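PDB 6TTB: formate dehydrogenase from Staphylococcus aureus, which probably catalyses the NAD-dependent oxidation of formate to carbon dioxide. Local coordinates for residues Ile115-Gly120 / Lys334-Gly339; Ser142-Val147 / Gly200-Glu205. One frame throughout, in Å; residues are numbered along the deposited sequence.

Interaction 1 of 2, residues Ile115-Gly120 / Lys334-Gly339; sequences ITAGVG and KRIEDG. With NAD (nicotinamide-adenine-dinucleotide), chain C.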
loop_
_atom_site.group_PDB
_atom_site.type_symbol
_atom_site.label_atom_id
_atom_site.label_comp_id
_atom_site.label_asym_id
_atom_site.label_seq_id
_atom_site.Cartn_x
_atom_site.Cartn_y
_atom_site.Cartn_z
ATOM N N ILE A 115 -18.546 -14.122 -23.345
ATOM C CA ILE A 115 -17.218 -14.270 -22.766
ATOM C C ILE A 115 -16.959 -13.063 -21.883
ATOM O O ILE A 115 -17.174 -11.922 -22.327
ATOM C CB ILE A 115 -16.172 -14.351 -23.878
ATOM C CG1 ILE A 115 -16.534 -15.371 -24.959
ATOM C CG2 ILE A 115 -14.795 -14.600 -23.301
ATOM C CD1 ILE A 115 -15.514 -15.349 -26.023
ATOM N N THR A 116 -16.495 -13.332 -20.666
ATOM C CA THR A 116 -15.987 -12.319 -19.777
ATOM C C THR A 116 -14.463 -12.163 -19.989
ATOM O O THR A 116 -13.662 -12.948 -19.474
ATOM C CB THR A 116 -16.246 -12.728 -18.316
ATOM O OG1 THR A 116 -17.636 -12.963 -17.989
ATOM C CG2 THR A 116 -15.615 -11.780 -17.339
ATOM N N ALA A 117 -14.045 -11.080 -20.658
ATOM C CA ALA A 117 -12.620 -10.826 -20.768
ATOM C C ALA A 117 -12.052 -10.497 -19.398
ATOM O O ALA A 117 -11.772 -9.367 -19.107
ATOM C CB ALA A 117 -12.309 -9.725 -21.778
ATOM N N GLY A 118 -11.760 -11.510 -18.636
ATOM C CA GLY A 118 -11.266 -11.354 -17.304
ATOM C C GLY A 118 -11.912 -12.414 -16.426
ATOM O O GLY A 118 -12.279 -13.500 -16.931
ATOM N N VAL A 119 -12.140 -12.046 -15.159
ATOM C CA VAL A 119 -12.891 -12.870 -14.256
ATOM C C VAL A 119 -13.994 -12.042 -13.560
ATOM O O VAL A 119 -13.734 -11.018 -12.924
ATOM C CB VAL A 119 -11.904 -13.538 -13.280
ATOM C CG1 VAL A 119 -12.564 -13.943 -11.975
ATOM C CG2 VAL A 119 -11.292 -14.754 -13.959
ATOM N N GLY A 120 -15.221 -12.537 -13.618
ATOM C CA GLY A 120 -16.314 -11.935 -12.898
ATOM C C GLY A 120 -17.463 -11.647 -13.845
ATOM O O GLY A 120 -17.379 -10.735 -14.679
ATOM N N LYS A 334 -2.231 -9.557 -21.263
ATOM C CA LYS A 334 -1.833 -10.664 -22.103
ATOM C C LYS A 334 -2.598 -11.901 -21.677
ATOM O O LYS A 334 -3.164 -12.596 -22.513
ATOM C CB LYS A 334 -0.309 -10.922 -22.139
ATOM N N ARG A 335 -2.627 -12.189 -20.373
ATOM C CA ARG A 335 -3.195 -13.456 -19.944
ATOM C C ARG A 335 -4.632 -13.564 -20.432
ATOM O O ARG A 335 -4.949 -14.542 -21.086
ATOM C CB ARG A 335 -2.907 -13.743 -18.481
ATOM C CG ARG A 335 -1.833 -14.831 -18.285
ATOM C CD ARG A 335 -0.544 -14.472 -17.486
ATOM N NE ARG A 335 -1.017 -13.987 -16.234
ATOM C CZ ARG A 335 -0.393 -13.123 -15.440
ATOM N NH1 ARG A 335 0.812 -12.669 -15.741
ATOM N NH2 ARG A 335 -0.999 -12.707 -14.329
ATOM N N ILE A 336 -5.383 -12.439 -20.333
ATOM C CA ILE A 336 -6.781 -12.329 -20.742
ATOM C C ILE A 336 -6.885 -12.467 -22.250
ATOM O O ILE A 336 -7.627 -13.311 -22.714
ATOM C CB ILE A 336 -7.382 -11.008 -20.218
ATOM C CG1 ILE A 336 -7.711 -11.094 -18.722
ATOM C CG2 ILE A 336 -8.577 -10.496 -21.035
ATOM C CD1 ILE A 336 -7.951 -9.733 -18.109
ATOM N N GLU A 337 -6.135 -11.646 -23.002
ATOM C CA GLU A 337 -6.063 -11.768 -24.434
ATOM C C GLU A 337 -5.909 -13.239 -24.807
ATOM O O GLU A 337 -6.685 -13.745 -25.602
ATOM C CB GLU A 337 -4.966 -10.909 -24.990
ATOM C CG GLU A 337 -4.538 -11.314 -26.400
ATOM C CD GLU A 337 -3.644 -10.337 -27.232
ATOM O OE1 GLU A 337 -3.522 -9.128 -26.886
ATOM O OE2 GLU A 337 -3.064 -10.792 -28.249
ATOM N N ASP A 338 -4.965 -13.948 -24.183
ATOM C CA ASP A 338 -4.667 -15.324 -24.605
ATOM C C ASP A 338 -5.828 -16.281 -24.287
ATOM O O ASP A 338 -6.087 -17.206 -25.079
ATOM C CB ASP A 338 -3.319 -15.808 -24.103
ATOM C CG ASP A 338 -2.193 -15.098 -24.859
ATOM O OD1 ASP A 338 -2.428 -14.721 -26.089
ATOM O OD2 ASP A 338 -1.066 -14.905 -24.244
ATOM N N GLY A 339 -6.520 -16.053 -23.144
ATOM C CA GLY A 339 -7.669 -16.831 -22.788
ATOM C C GLY A 339 -8.837 -16.591 -23.751
ATOM O O GLY A 339 -9.408 -17.540 -24.318
HETATM P PA NAD C . -11.553 -19.040 -5.610
HETATM O O1A NAD C . -12.725 -19.850 -6.051
HETATM O O2A NAD C . -10.137 -19.579 -5.687
HETATM O O5B NAD C . -11.831 -18.404 -4.156
HETATM C C5B NAD C . -13.150 -18.397 -3.573
HETATM C C4B NAD C . -13.122 -19.274 -2.347
HETATM O O4B NAD C . -14.025 -18.697 -1.385
HETATM C C3B NAD C . -13.564 -20.741 -2.568
HETATM O O3B NAD C . -12.526 -21.720 -2.516
HETATM C C2B NAD C . -14.635 -21.007 -1.502
HETATM O O2B NAD C . -14.356 -22.136 -0.701
HETATM C C1B NAD C . -14.722 -19.702 -0.697
HETATM N N9A NAD C . -16.103 -19.281 -0.440
HETATM C C8A NAD C . -17.249 -19.778 -1.048
HETATM N N7A NAD C . -18.361 -19.338 -0.507
HETATM C C5A NAD C . -17.943 -18.581 0.587
HETATM C C6A NAD C . -18.644 -17.887 1.616
HETATM N N6A NAD C . -19.956 -17.895 1.767
HETATM N N1A NAD C . -17.901 -17.308 2.593
HETATM C C2A NAD C . -16.563 -17.335 2.481
HETATM N N3A NAD C . -15.802 -17.912 1.548
HETATM C C4A NAD C . -16.547 -18.532 0.626
HETATM O O3 NAD C . -11.580 -17.717 -6.429
HETATM P PN NAD C . -10.377 -16.722 -6.476
HETATM O O1N NAD C . -9.655 -17.001 -7.768
HETATM O O2N NAD C . -9.614 -16.798 -5.185
HETATM O O5D NAD C . -11.178 -15.317 -6.564
HETATM C C5D NAD C . -11.465 -14.581 -5.336
HETATM C C4D NAD C . -12.464 -13.532 -5.678
HETATM O O4D NAD C . -11.746 -12.391 -6.208
HETATM C C3D NAD C . -13.468 -13.997 -6.760
HETATM O O3D NAD C . -14.786 -14.149 -6.256
HETATM C C2D NAD C . -13.340 -12.959 -7.879
HETATM O O2D NAD C . -14.559 -12.387 -8.336
HETATM C C1D NAD C . -12.447 -11.870 -7.316
HETATM N N1N NAD C . -11.490 -11.449 -8.351
HETATM C C2N NAD C . -11.409 -10.069 -8.714
HETATM C C3N NAD C . -10.497 -9.640 -9.704
HETATM C C7N NAD C . -10.194 -8.151 -9.884
HETATM O O7N NAD C . -9.800 -7.758 -10.981
HETATM N N7N NAD C . -10.339 -7.319 -8.834
HETATM C C4N NAD C . -9.838 -10.654 -10.492
HETATM C C5N NAD C . -9.958 -12.015 -10.140
HETATM C C6N NAD C . -10.812 -12.392 -9.085
#
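NH2 of Arg335, the residue before Ile336, which touches Ala117 and Gly118, is gripped twice: by a salt bridge to Glu185 of the second subunit and by a weak hydrogen bond to Ser142 O. Neither grip crosses between 115-120 and 334-339. The contact itself is apolar and buried, and no hydrogen bond spans it. Ile336 points from its helix toward the loop and splits its branches between two residues. Its CG2 methyl lies 3.8 Å from Ala117 C and 3.9 Å from Ala117 CB. The longer branch goes to the glycine. With CG1 beside the backbone N (chi1 -77°) and the chain then extended (chi2 165°), Ile336 CD1 comes to 3.8 Å from Gly118 CA. Ile336 CG1 lies at the same 3.8 Å from Gly118 CA, so the branch runs alongside the bare backbone there. Ala117 is the centre of an inverse gamma turn, which turns the chain as it leaves strand 113-116. The Ala117 methyl also packs on Val340, one helical turn beyond Ile336. Ile115, further back, reaches Val340, Ile343 and Leu344, so the strand end and the turn follow the same helix. Beyond the turn, Val119 reaches the cofactor. Its CG1, anti to the backbone N (chi1 156°), sits 3.7 Å from NAD C6N. The contact thus joins the end of strand 113-116, next to the edge strand 135-138 of the five-stranded parallel sheet, to helix 330-348. This is consistent with D-2-hydroxyacid dehydrogenases, in which a C-terminal helix returns from the coenzyme domain to pack on the other domain.

Interaction 2 of 2, residues Ser142-Val147 / Gly200-Glu205; sequences SNTVSV and GQLVAE. With NAD (nicotinamide-adenine-dinucleotide), chain C.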
loop_
_atom_site.group_PDB
_atom_site.type_symbol
_atom_site.label_atom_id
_atom_site.label_comp_id
_atom_site.label_asym_id
_atom_site.label_seq_id
_atom_site.Cartn_x
_atom_site.Cartn_y
_atom_site.Cartn_z
ATOM N N SER A 142 -6.282 -15.983 -14.865
ATOM C CA SER A 142 -5.536 -15.056 -15.669
ATOM C C SER A 142 -4.984 -13.853 -14.863
ATOM O O SER A 142 -4.083 -13.139 -15.372
ATOM C CB SER A 142 -6.382 -14.628 -16.782
ATOM O OG SER A 142 -7.338 -13.705 -16.306
ATOM N N ASN A 143 -5.532 -13.589 -13.641
ATOM C CA ASN A 143 -5.170 -12.359 -12.911
ATOM C C ASN A 143 -5.275 -12.544 -11.389
ATOM O O ASN A 143 -5.361 -11.591 -10.593
ATOM C CB ASN A 143 -5.965 -11.175 -13.396
ATOM C CG ASN A 143 -7.446 -11.435 -13.251
ATOM O OD1 ASN A 143 -7.870 -12.223 -12.384
ATOM N ND2 ASN A 143 -8.240 -10.736 -14.046
ATOM N N THR A 144 -5.151 -13.768 -10.970
ATOM C CA THR A 144 -5.164 -14.054 -9.562
ATOM C C THR A 144 -4.036 -13.296 -8.886
ATOM O O THR A 144 -4.281 -12.613 -7.927
ATOM C CB THR A 144 -5.223 -15.567 -9.372
ATOM O OG1 THR A 144 -4.184 -16.217 -10.136
ATOM C CG2 THR A 144 -6.560 -16.098 -9.853
ATOM N N VAL A 145 -2.788 -13.380 -9.425
ATOM C CA VAL A 145 -1.640 -12.849 -8.685
ATOM C C VAL A 145 -1.766 -11.348 -8.562
ATOM O O VAL A 145 -1.452 -10.760 -7.493
ATOM C CB VAL A 145 -0.326 -13.143 -9.344
ATOM C CG1 VAL A 145 0.759 -12.366 -8.642
ATOM C CG2 VAL A 145 -0.023 -14.617 -9.360
ATOM N N SER A 146 -2.142 -10.740 -9.694
ATOM C CA SER A 146 -2.325 -9.311 -9.739
ATOM C C SER A 146 -3.164 -8.876 -8.570
ATOM O O SER A 146 -2.827 -7.880 -7.905
ATOM C CB SER A 146 -2.967 -8.891 -11.009
ATOM O OG SER A 146 -2.818 -7.497 -11.208
ATOM N N VAL A 147 -4.293 -9.575 -8.369
ATOM C CA VAL A 147 -5.270 -9.153 -7.369
ATOM C C VAL A 147 -4.677 -9.360 -5.978
ATOM O O VAL A 147 -4.796 -8.485 -5.109
ATOM C CB VAL A 147 -6.640 -9.841 -7.588
ATOM C CG1 VAL A 147 -7.641 -9.534 -6.522
ATOM C CG2 VAL A 147 -7.217 -9.479 -8.944
ATOM N N GLY A 200 -7.009 -16.056 -2.056
ATOM C CA GLY A 200 -6.810 -15.957 -0.624
ATOM C C GLY A 200 -5.427 -16.457 -0.221
ATOM O O GLY A 200 -4.789 -15.890 0.705
ATOM N N GLN A 201 -5.034 -17.584 -0.880
ATOM C CA GLN A 201 -3.800 -18.310 -0.610
ATOM C C GLN A 201 -2.567 -17.548 -1.134
ATOM O O GLN A 201 -1.508 -17.524 -0.483
ATOM C CB GLN A 201 -3.944 -19.685 -1.172
ATOM C CG GLN A 201 -4.532 -20.639 -0.137
ATOM C CD GLN A 201 -4.897 -21.967 -0.755
ATOM O OE1 GLN A 201 -4.106 -22.544 -1.511
ATOM N NE2 GLN A 201 -6.162 -22.346 -0.619
ATOM N N LEU A 202 -2.732 -16.894 -2.287
ATOM C CA LEU A 202 -1.663 -16.107 -2.853
ATOM C C LEU A 202 -1.376 -14.954 -1.894
ATOM O O LEU A 202 -0.229 -14.514 -1.722
ATOM C CB LEU A 202 -2.074 -15.589 -4.232
ATOM C CG LEU A 202 -2.027 -16.624 -5.356
ATOM C CD1 LEU A 202 -2.862 -16.159 -6.590
ATOM C CD2 LEU A 202 -0.624 -16.875 -5.746
ATOM N N VAL A 203 -2.409 -14.526 -1.186
ATOM C CA VAL A 203 -2.273 -13.361 -0.359
ATOM C C VAL A 203 -1.581 -13.799 0.900
ATOM O O VAL A 203 -0.786 -13.057 1.456
ATOM C CB VAL A 203 -3.638 -12.782 -0.065
ATOM C CG1 VAL A 203 -3.630 -11.972 1.186
ATOM C CG2 VAL A 203 -4.141 -11.990 -1.247
ATOM N N ALA A 204 -1.856 -15.036 1.331
ATOM C CA ALA A 204 -1.222 -15.504 2.563
ATOM C C ALA A 204 0.276 -15.594 2.348
ATOM O O ALA A 204 1.040 -15.122 3.174
ATOM C CB ALA A 204 -1.814 -16.788 3.065
ATOM N N GLU A 205 0.661 -16.120 1.191
ATOM C CA GLU A 205 2.055 -16.378 0.913
ATOM C C GLU A 205 2.800 -15.065 1.004
ATOM O O GLU A 205 3.852 -14.980 1.642
ATOM C CB GLU A 205 2.224 -16.959 -0.491
ATOM C CG GLU A 205 2.463 -18.457 -0.472
ATOM C CD GLU A 205 1.875 -19.140 -1.694
ATOM O OE1 GLU A 205 2.118 -18.617 -2.832
ATOM O OE2 GLU A 205 1.145 -20.179 -1.527
HETATM P PA NAD C . -11.553 -19.040 -5.610
HETATM O O1A NAD C . -12.725 -19.850 -6.051
HETATM O O2A NAD C . -10.137 -19.579 -5.687
HETATM O O5B NAD C . -11.831 -18.404 -4.156
HETATM C C5B NAD C . -13.150 -18.397 -3.573
HETATM C C4B NAD C . -13.122 -19.274 -2.347
HETATM O O4B NAD C . -14.025 -18.697 -1.385
HETATM C C3B NAD C . -13.564 -20.741 -2.568
HETATM O O3B NAD C . -12.526 -21.720 -2.516
HETATM C C2B NAD C . -14.635 -21.007 -1.502
HETATM O O2B NAD C . -14.356 -22.136 -0.701
HETATM C C1B NAD C . -14.722 -19.702 -0.697
HETATM N N9A NAD C . -16.103 -19.281 -0.440
HETATM C C8A NAD C . -17.249 -19.778 -1.048
HETATM N N7A NAD C . -18.361 -19.338 -0.507
HETATM C C5A NAD C . -17.943 -18.581 0.587
HETATM C C6A NAD C . -18.644 -17.887 1.616
HETATM N N6A NAD C . -19.956 -17.895 1.767
HETATM N N1A NAD C . -17.901 -17.308 2.593
HETATM C C2A NAD C . -16.563 -17.335 2.481
HETATM N N3A NAD C . -15.802 -17.912 1.548
HETATM C C4A NAD C . -16.547 -18.532 0.626
HETATM O O3 NAD C . -11.580 -17.717 -6.429
HETATM P PN NAD C . -10.377 -16.722 -6.476
HETATM O O1N NAD C . -9.655 -17.001 -7.768
HETATM O O2N NAD C . -9.614 -16.798 -5.185
HETATM O O5D NAD C . -11.178 -15.317 -6.564
HETATM C C5D NAD C . -11.465 -14.581 -5.336
HETATM C C4D NAD C . -12.464 -13.532 -5.678
HETATM O O4D NAD C . -11.746 -12.391 -6.208
HETATM C C3D NAD C . -13.468 -13.997 -6.760
HETATM O O3D NAD C . -14.786 -14.149 -6.256
HETATM C C2D NAD C . -13.340 -12.959 -7.879
HETATM O O2D NAD C . -14.559 -12.387 -8.336
HETATM C C1D NAD C . -12.447 -11.870 -7.316
HETATM N N1N NAD C . -11.490 -11.449 -8.351
HETATM C C2N NAD C . -11.409 -10.069 -8.714
HETATM C C3N NAD C . -10.497 -9.640 -9.704
HETATM C C7N NAD C . -10.194 -8.151 -9.884
HETATM O O7N NAD C . -9.800 -7.758 -10.981
HETATM N N7N NAD C . -10.339 -7.319 -8.834
HETATM C C4N NAD C . -9.838 -10.654 -10.492
HETATM C C5N NAD C . -9.958 -12.015 -10.140
HETATM C C6N NAD C . -10.812 -12.392 -9.085
#
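Leu202 points from helix 198-207 toward the first turn of helix 144-160, where its side chain and that of Thr144 meet at a slant. One methyl does the touching. Leu202 CD1 lies 3.7 Å from Thr144 CB and 3.8 Å from Thr144 OG1. The same methyl is 4.0 Å from Val145 N and 4.3 Å from Val145 CG2, so it rests on the start of the helix across two residues. Leu202 CG is beside its backbone N (chi1 -76°), which directs the branch toward Thr144 and Val145. Thr144 uses its branches differently. OG1, between the backbone N and the carbonyl carbon (chi1 52°), is hydrogen-bonded to Gly141 O. CG2 instead approaches the cofactor, 3.8 Å from NAD O1N. Two neighbours on the segment meet the nicotinamide ring. Asn143 OD1 lies 3.1 Å from NAD C5N, and the ND2 bond to Gly327 O helps set how the amide is turned. Val147 CG2 comes to 3.3 Å from NAD C4N, the ring carbon that takes up hydride in NAD chemistry. Val147 also packs on Ile199, whose backbone N is hydrogen-bonded to NAD. The GxGxxG-like Gly195, Gly197 and Gly200 at the start of helix 198-207 are consistent with a Rossmann-type nucleotide-binding site. No hydrogen bond passes between 142-147 and 200-205. Their join therefore rests on shape and van der Waals packing, while Thr144 OG1 and Asn143 ND2 bond to backbone carbonyls.

Interaction 2 is nested within the chain loop closed by interaction 1, and their centres are about 16 Å apart. They touch through Ile336 and the loop before helix 144-160. Ile336 CG1 lies 3.6 Å from Ser142 OG, and Ile336 CD1 lies 4.2 Å from Asn143 ND2. In segment 115-120, Val119 N is 4.3 Å from the same Asn143 ND2. Both interactions reach the nicotinamide end of NAD, through Val119 in 115-120 and through Asn143 and Val147 in 142-147. Interaction 2 extends to the pyrophosphate through Thr144. The loop after strand 113-116 and the start of helix 144-160 thus both line the nicotinamide end of the pocket.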